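Long-range contacts in pyridoxal kinase (Entamoeba histolytica, PDB 4S1I), which probably phosphorylates pyridoxal with ATP, and binds pyridoxal 5'-phosphate and magnesium: residues V36-L41 and Y83-D88; C110-G115 and A144-F149. All coordinates share one frame; numbering follows the deposited sequence.

Contact 1 (V36-L41 and Y83-D88). With PLP (pyridoxal-5'-phosphate), chain C.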
loop_
_atom_site.group_PDB
_atom_site.type_symbol
_atom_site.label_atom_id
_atom_site.label_comp_id
_atom_site.label_asym_id
_atom_site.label_seq_id
_atom_site.Cartn_x
_atom_site.Cartn_y
_atom_site.Cartn_z
ATOM N N VAL A 36 -4.004 7.286 -4.644
ATOM C CA VAL A 36 -4.508 8.481 -3.899
ATOM C C VAL A 36 -5.620 7.923 -2.980
ATOM O O VAL A 36 -6.528 7.211 -3.400
ATOM C CB VAL A 36 -5.125 9.538 -4.791
ATOM C CG1 VAL A 36 -5.715 10.642 -3.967
ATOM C CG2 VAL A 36 -4.068 10.127 -5.710
ATOM N N LEU A 37 -5.468 8.177 -1.709
ATOM C CA LEU A 37 -6.371 7.604 -0.694
ATOM C C LEU A 37 -7.578 8.469 -0.400
ATOM O O LEU A 37 -7.502 9.701 -0.468
ATOM C CB LEU A 37 -5.602 7.405 0.597
ATOM C CG LEU A 37 -4.295 6.652 0.468
ATOM C CD1 LEU A 37 -3.654 6.420 1.811
ATOM C CD2 LEU A 37 -4.322 5.395 -0.397
ATOM N N THR A 38 -8.707 7.860 -0.179
ATOM C CA THR A 38 -9.946 8.604 0.165
ATOM C C THR A 38 -10.302 8.494 1.630
ATOM O O THR A 38 -11.188 9.201 2.127
ATOM C CB THR A 38 -11.179 8.150 -0.640
ATOM O OG1 THR A 38 -11.420 6.776 -0.333
ATOM C CG2 THR A 38 -10.934 8.351 -2.157
ATOM N N THR A 39 -9.586 7.589 2.333
ATOM C CA THR A 39 -9.719 7.385 3.750
ATOM C C THR A 39 -8.406 6.949 4.331
ATOM O O THR A 39 -7.521 6.501 3.615
ATOM C CB THR A 39 -10.721 6.255 4.122
ATOM O OG1 THR A 39 -10.160 4.980 3.787
ATOM C CG2 THR A 39 -12.065 6.392 3.478
ATOM N N HIS A 40 -8.283 7.132 5.645
ATOM C CA HIS A 40 -7.158 6.550 6.392
ATOM C C HIS A 40 -7.759 5.931 7.626
ATOM O O HIS A 40 -7.885 6.591 8.679
ATOM C CB HIS A 40 -6.060 7.518 6.691
ATOM C CG HIS A 40 -4.897 7.025 7.499
ATOM N ND1 HIS A 40 -4.202 7.843 8.382
ATOM C CD2 HIS A 40 -4.324 5.812 7.601
ATOM C CE1 HIS A 40 -3.215 7.142 8.938
ATOM N NE2 HIS A 40 -3.256 5.908 8.452
ATOM N N LEU A 41 -8.199 4.684 7.518
ATOM C CA LEU A 41 -8.929 4.047 8.514
ATOM C C LEU A 41 -8.068 2.905 9.139
ATOM O O LEU A 41 -7.257 2.364 8.467
ATOM C CB LEU A 41 -10.248 3.447 8.011
ATOM C CG LEU A 41 -11.166 4.359 7.240
ATOM C CD1 LEU A 41 -12.354 3.608 6.726
ATOM C CD2 LEU A 41 -11.592 5.503 8.125
ATOM N N TYR A 83 -13.997 3.454 -3.561
ATOM C CA TYR A 83 -14.760 3.954 -2.411
ATOM C C TYR A 83 -14.507 5.404 -2.032
ATOM O O TYR A 83 -13.381 5.783 -1.870
ATOM C CB TYR A 83 -14.422 3.083 -1.207
ATOM C CG TYR A 83 -15.154 3.396 0.103
ATOM C CD1 TYR A 83 -14.744 4.382 0.913
ATOM C CD2 TYR A 83 -16.150 2.541 0.530
ATOM C CE1 TYR A 83 -15.371 4.634 2.165
ATOM C CE2 TYR A 83 -16.770 2.786 1.751
ATOM C CZ TYR A 83 -16.352 3.816 2.565
ATOM O OH TYR A 83 -16.978 4.025 3.789
ATOM N N PHE A 84 -15.585 6.159 -1.832
ATOM C CA PHE A 84 -15.520 7.552 -1.287
ATOM C C PHE A 84 -16.377 7.674 -0.003
ATOM O O PHE A 84 -17.544 7.212 0.038
ATOM C CB PHE A 84 -16.043 8.546 -2.303
ATOM C CG PHE A 84 -15.288 8.576 -3.600
ATOM C CD1 PHE A 84 -14.215 9.427 -3.775
ATOM C CD2 PHE A 84 -15.698 7.771 -4.667
ATOM C CE1 PHE A 84 -13.563 9.455 -4.941
ATOM C CE2 PHE A 84 -15.035 7.825 -5.891
ATOM C CZ PHE A 84 -13.954 8.694 -6.001
ATOM N N PRO A 85 -15.833 8.337 1.002
ATOM C CA PRO A 85 -16.538 8.528 2.239
ATOM C C PRO A 85 -17.475 9.708 2.208
ATOM O O PRO A 85 -18.263 9.841 3.152
ATOM C CB PRO A 85 -15.374 8.845 3.253
ATOM C CG PRO A 85 -14.336 9.480 2.496
ATOM C CD PRO A 85 -14.416 8.800 1.149
ATOM N N SER A 86 -17.400 10.541 1.188
ATOM C CA SER A 86 -18.151 11.782 1.140
ATOM C C SER A 86 -18.303 12.225 -0.297
ATOM O O SER A 86 -17.438 11.871 -1.112
ATOM C CB SER A 86 -17.446 12.853 1.998
ATOM O OG SER A 86 -16.126 13.154 1.489
ATOM N N SER A 87 -19.394 12.902 -0.624
ATOM C CA SER A 87 -19.680 13.314 -1.979
ATOM C C SER A 87 -18.804 14.450 -2.504
ATOM O O SER A 87 -18.573 14.518 -3.693
ATOM C CB SER A 87 -21.143 13.684 -2.135
ATOM O OG SER A 87 -21.452 14.777 -1.301
ATOM N N ASP A 88 -18.316 15.330 -1.629
ATOM C CA ASP A 88 -17.393 16.368 -2.095
ATOM C C ASP A 88 -16.184 15.773 -2.832
ATOM O O ASP A 88 -15.789 16.346 -3.834
ATOM C CB ASP A 88 -16.959 17.321 -0.948
ATOM C CG ASP A 88 -16.355 16.620 0.235
ATOM O OD1 ASP A 88 -16.084 15.371 0.203
ATOM O OD2 ASP A 88 -16.060 17.337 1.265
HETATM N N1 PLP C . -14.921 -0.391 4.328
HETATM C C2 PLP C . -14.156 0.240 3.430
HETATM C C2A PLP C . -13.314 1.365 3.863
HETATM C C3 PLP C . -14.132 -0.125 2.053
HETATM O O3 PLP C . -13.418 0.485 1.183
HETATM C C4 PLP C . -14.966 -1.208 1.605
HETATM C C4A PLP C . -14.952 -1.582 0.224
HETATM O O4A PLP C . -15.334 -2.590 -0.238
HETATM C C5 PLP C . -15.694 -1.785 2.649
HETATM C C6 PLP C . -15.625 -1.331 3.962
HETATM C C5A PLP C . -16.598 -2.898 2.503
HETATM O O4P PLP C . -16.462 -3.462 3.771
HETATM P P PLP C . -17.689 -4.129 4.561
HETATM O O1P PLP C . -18.588 -4.793 3.600
HETATM O O2P PLP C . -18.437 -3.104 5.341
HETATM O O3P PLP C . -16.944 -5.118 5.342
#

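Contact 2 (C110-G115 and A144-F149)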
loop_
_atom_site.group_PDB
_atom_site.type_symbol
_atom_site.label_atom_id
_atom_site.label_comp_id
_atom_site.label_asym_id
_atom_site.label_seq_id
_atom_site.Cartn_x
_atom_site.Cartn_y
_atom_site.Cartn_z
ATOM N N CYS A 110 -14.648 2.653 -13.383
ATOM C CA CYS A 110 -15.281 3.148 -12.181
ATOM C C CYS A 110 -15.870 1.927 -11.501
ATOM O O CYS A 110 -16.749 1.271 -12.064
ATOM C CB CYS A 110 -16.390 4.128 -12.478
ATOM S SG CYS A 110 -17.260 4.751 -11.014
ATOM N N ASP A 111 -15.394 1.645 -10.298
ATOM C CA ASP A 111 -15.993 0.596 -9.490
ATOM C C ASP A 111 -16.933 1.379 -8.540
ATOM O O ASP A 111 -16.466 2.120 -7.676
ATOM C CB ASP A 111 -14.961 -0.221 -8.699
ATOM C CG ASP A 111 -15.551 -1.421 -8.024
ATOM O OD1 ASP A 111 -16.784 -1.618 -8.065
ATOM O OD2 ASP A 111 -14.812 -2.190 -7.340
ATOM N N PRO A 112 -18.260 1.309 -8.765
ATOM C CA PRO A 112 -19.176 2.259 -8.092
ATOM C C PRO A 112 -19.555 1.693 -6.748
ATOM O O PRO A 112 -20.674 1.180 -6.604
ATOM C CB PRO A 112 -20.346 2.329 -9.045
ATOM C CG PRO A 112 -20.385 0.944 -9.600
ATOM C CD PRO A 112 -18.962 0.500 -9.749
ATOM N N ILE A 113 -18.596 1.744 -5.809
ATOM C CA ILE A 113 -18.709 1.093 -4.564
ATOM C C ILE A 113 -19.738 1.786 -3.681
ATOM O O ILE A 113 -19.513 2.950 -3.240
ATOM C CB ILE A 113 -17.364 1.065 -3.844
ATOM C CG1 ILE A 113 -16.369 0.266 -4.700
ATOM C CG2 ILE A 113 -17.542 0.366 -2.514
ATOM C CD1 ILE A 113 -14.953 0.157 -4.106
ATOM N N LEU A 114 -20.871 1.136 -3.482
ATOM C CA LEU A 114 -21.954 1.638 -2.673
ATOM C C LEU A 114 -22.512 0.701 -1.652
ATOM O O LEU A 114 -22.991 1.125 -0.577
ATOM C CB LEU A 114 -23.105 2.079 -3.534
ATOM C CG LEU A 114 -22.752 3.155 -4.577
ATOM C CD1 LEU A 114 -23.966 3.389 -5.448
ATOM C CD2 LEU A 114 -22.263 4.494 -3.974
ATOM N N GLY A 115 -22.512 -0.591 -1.894
ATOM C CA GLY A 115 -23.255 -1.498 -1.061
ATOM C C GLY A 115 -23.219 -2.881 -1.603
ATOM O O GLY A 115 -22.668 -3.134 -2.652
ATOM N N ALA A 144 -24.951 -6.357 -8.366
ATOM C CA ALA A 144 -26.357 -6.161 -8.649
ATOM C C ALA A 144 -27.005 -5.096 -7.776
ATOM O O ALA A 144 -27.914 -4.402 -8.214
ATOM C CB ALA A 144 -27.117 -7.462 -8.564
ATOM N N THR A 145 -26.609 -5.027 -6.499
ATOM C CA THR A 145 -27.160 -4.085 -5.582
ATOM C C THR A 145 -26.877 -2.661 -6.069
ATOM O O THR A 145 -27.775 -1.774 -6.092
ATOM C CB THR A 145 -26.578 -4.360 -4.139
ATOM O OG1 THR A 145 -27.027 -5.624 -3.658
ATOM C CG2 THR A 145 -26.998 -3.269 -3.152
ATOM N N GLU A 146 -25.650 -2.454 -6.445
ATOM C CA GLU A 146 -25.162 -1.147 -7.050
ATOM C C GLU A 146 -25.905 -0.807 -8.275
ATOM O O GLU A 146 -26.308 0.339 -8.456
ATOM C CB GLU A 146 -23.641 -1.105 -7.233
ATOM C CG GLU A 146 -22.992 -1.108 -5.815
ATOM C CD GLU A 146 -21.606 -1.673 -5.693
ATOM O OE1 GLU A 146 -21.055 -2.280 -6.673
ATOM O OE2 GLU A 146 -20.996 -1.506 -4.622
ATOM N N LEU A 147 -26.064 -1.783 -9.155
ATOM C CA LEU A 147 -26.771 -1.514 -10.391
ATOM C C LEU A 147 -28.196 -1.112 -10.164
ATOM O O LEU A 147 -28.713 -0.210 -10.831
ATOM C CB LEU A 147 -26.757 -2.767 -11.320
ATOM C CG LEU A 147 -27.391 -2.614 -12.724
ATOM C CD1 LEU A 147 -26.637 -1.530 -13.512
ATOM C CD2 LEU A 147 -27.253 -3.949 -13.411
ATOM N N SER A 148 -28.858 -1.794 -9.213
ATOM C CA SER A 148 -30.219 -1.437 -8.877
ATOM C C SER A 148 -30.305 0.000 -8.384
ATOM O O SER A 148 -31.216 0.738 -8.737
ATOM C CB SER A 148 -30.705 -2.421 -7.767
ATOM O OG SER A 148 -31.982 -2.078 -7.384
ATOM N N PHE A 149 -29.393 0.371 -7.496
ATOM C CA PHE A 149 -29.427 1.715 -6.967
ATOM C C PHE A 149 -29.172 2.738 -8.068
ATOM O O PHE A 149 -29.931 3.750 -8.196
ATOM C CB PHE A 149 -28.450 1.985 -5.872
ATOM C CG PHE A 149 -28.432 3.459 -5.553
ATOM C CD1 PHE A 149 -29.489 4.052 -4.782
ATOM C CD2 PHE A 149 -27.492 4.303 -6.140
ATOM C CE1 PHE A 149 -29.512 5.403 -4.559
ATOM C CE2 PHE A 149 -27.531 5.683 -5.892
ATOM C CZ PHE A 149 -28.548 6.219 -5.128
HETATM O O HOH W 1 -18.399 -2.587 -6.179
#

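Contact 1 (V36-L41 and Y83-D88)
At the pyridoxal pocket of this ribokinase-like fold, Thr38 and Thr39, at the break in strand 33-41, meet Tyr83, Phe84 and Pro85 in the loop that runs from strand 78-81 into helix 87-103. The two strands are not neighbours: strand 5-9 lies between them in the sheet, and the contact closes over its end. A single hydrogen bond joins the segments, from Thr38 OG1 to Tyr83 O, 2.7 Å long. The hydroxyl approaches with a C=O...donor angle of 152° and is tilted 25° from the carbonyl plane. Thr38 can do this because its OG1 sits between its own backbone N and carbonyl carbon (chi1 62°), a rotation that also sends CG2 to the Phe84 ring, 3.8 Å from CD1. The main chain of Thr38 takes part too, since its O lies 3.2 Å from Pro85 CG, and Pro85 CD comes 3.8 Å from Thr38 CB. Next along the chain, Thr39 offers its methyl group to two neighbours: CG2 is 4.0 Å from Tyr83 CE1 and equally far from Pro85 CG. Its hydroxyl is engaged elsewhere, with Tyr11 O. Ser9 fastens the intervening strand to both partners, through backbone bonds to Val36 and Thr38 and through its OG to Tyr83 N. The Phe84 ring also packs on Met130 and Leu133 of helix 124-133. The Tyr83 ring turns one face to the ligand. Tyr83 CD2 is 3.5 Å from PLP O3, while Leu41 CD1 reaches the ligand methyl, PLP C2A, at 3.8 Å. That same methyl carbon, PLP C2A, stands 4.1 Å above the plane of the Tyr83 ring, over its centre.

Contact 2 (C110-G115 and A144-F149)
Glu146, on the first turn of helix 144-151, takes the backbone N-H groups of Leu114 and Gly115 onto one carboxylate oxygen; its place in Asn143-Ala144-Thr145-Glu146 fits the NXXE motif of ribokinase-family enzymes. The shorter bond, from Leu114 N to Glu146 OE2, is 2.9 Å and nearly straight at 173°, though the donor comes from above the carboxylate plane, 43° out of it. Gly115 N reaches Glu146 OE2 at 3.3 Å, and OE2 accepts it through its anti lone pair. With CG beside the backbone N (chi1 -67°) and the chain extended beyond it, Glu146 carries its carboxylate across to these two amides. On the other oxygen, a water molecule donates to Glu146 OE1 and to Asp111 OD1, 2.7 Å from each, so it bridges two acidic groups beside the bound magnesium ion, which is about 4 Å from the nearest atom of the Glu146 side chain. Two donors on OE2, with the water on OE1, probably hold the rotation of the carboxylate. Asp111 is itself a magnesium ligand in a structure of this protein, and its OD2 is tied to Thr221 OG1. Pro112, the centre of an inverse gamma turn, brings its carbonyl up to the glutamate, with Pro112 O 3.1 Å from Glu146 CD. Further out, Asn143, an ADP-binding residue, positions both sides: its ND2 bonds Gly115 O and its OD1 accepts from Glu146 N. Thr145 lays CG2 4.1 Å from Gly115 C while its hydroxyl bonds Gly118 N. Farther along the helix the contact turns apolar. The side chains of Phe149 and Leu114 cross at about a right angle, with Leu114 CD1 3.7 Å from Phe149 CD2.

In the fold
From the N terminus the chain lays down strand 5-9, then strand 33-41; contact 1 closes when it returns through helix 57-69 and strand 78-81 to the loop at 83-88. Helix 87-103 and strand 107-110 lead on to contact 2, which opens at 110-115 and closes on helix 144-151 after the small hairpin and helix 124-133. The two loops therefore follow in series, neither nested nor crossed. They do touch: Ile113 CD1 packs 3.5 Å from Tyr83 N. Contact 1 borders the pyridoxal site; contact 2 carries the magnesium ligand Asp111 and also comes near the pyridoxal through Ile113. Helix 124-133 packs against both.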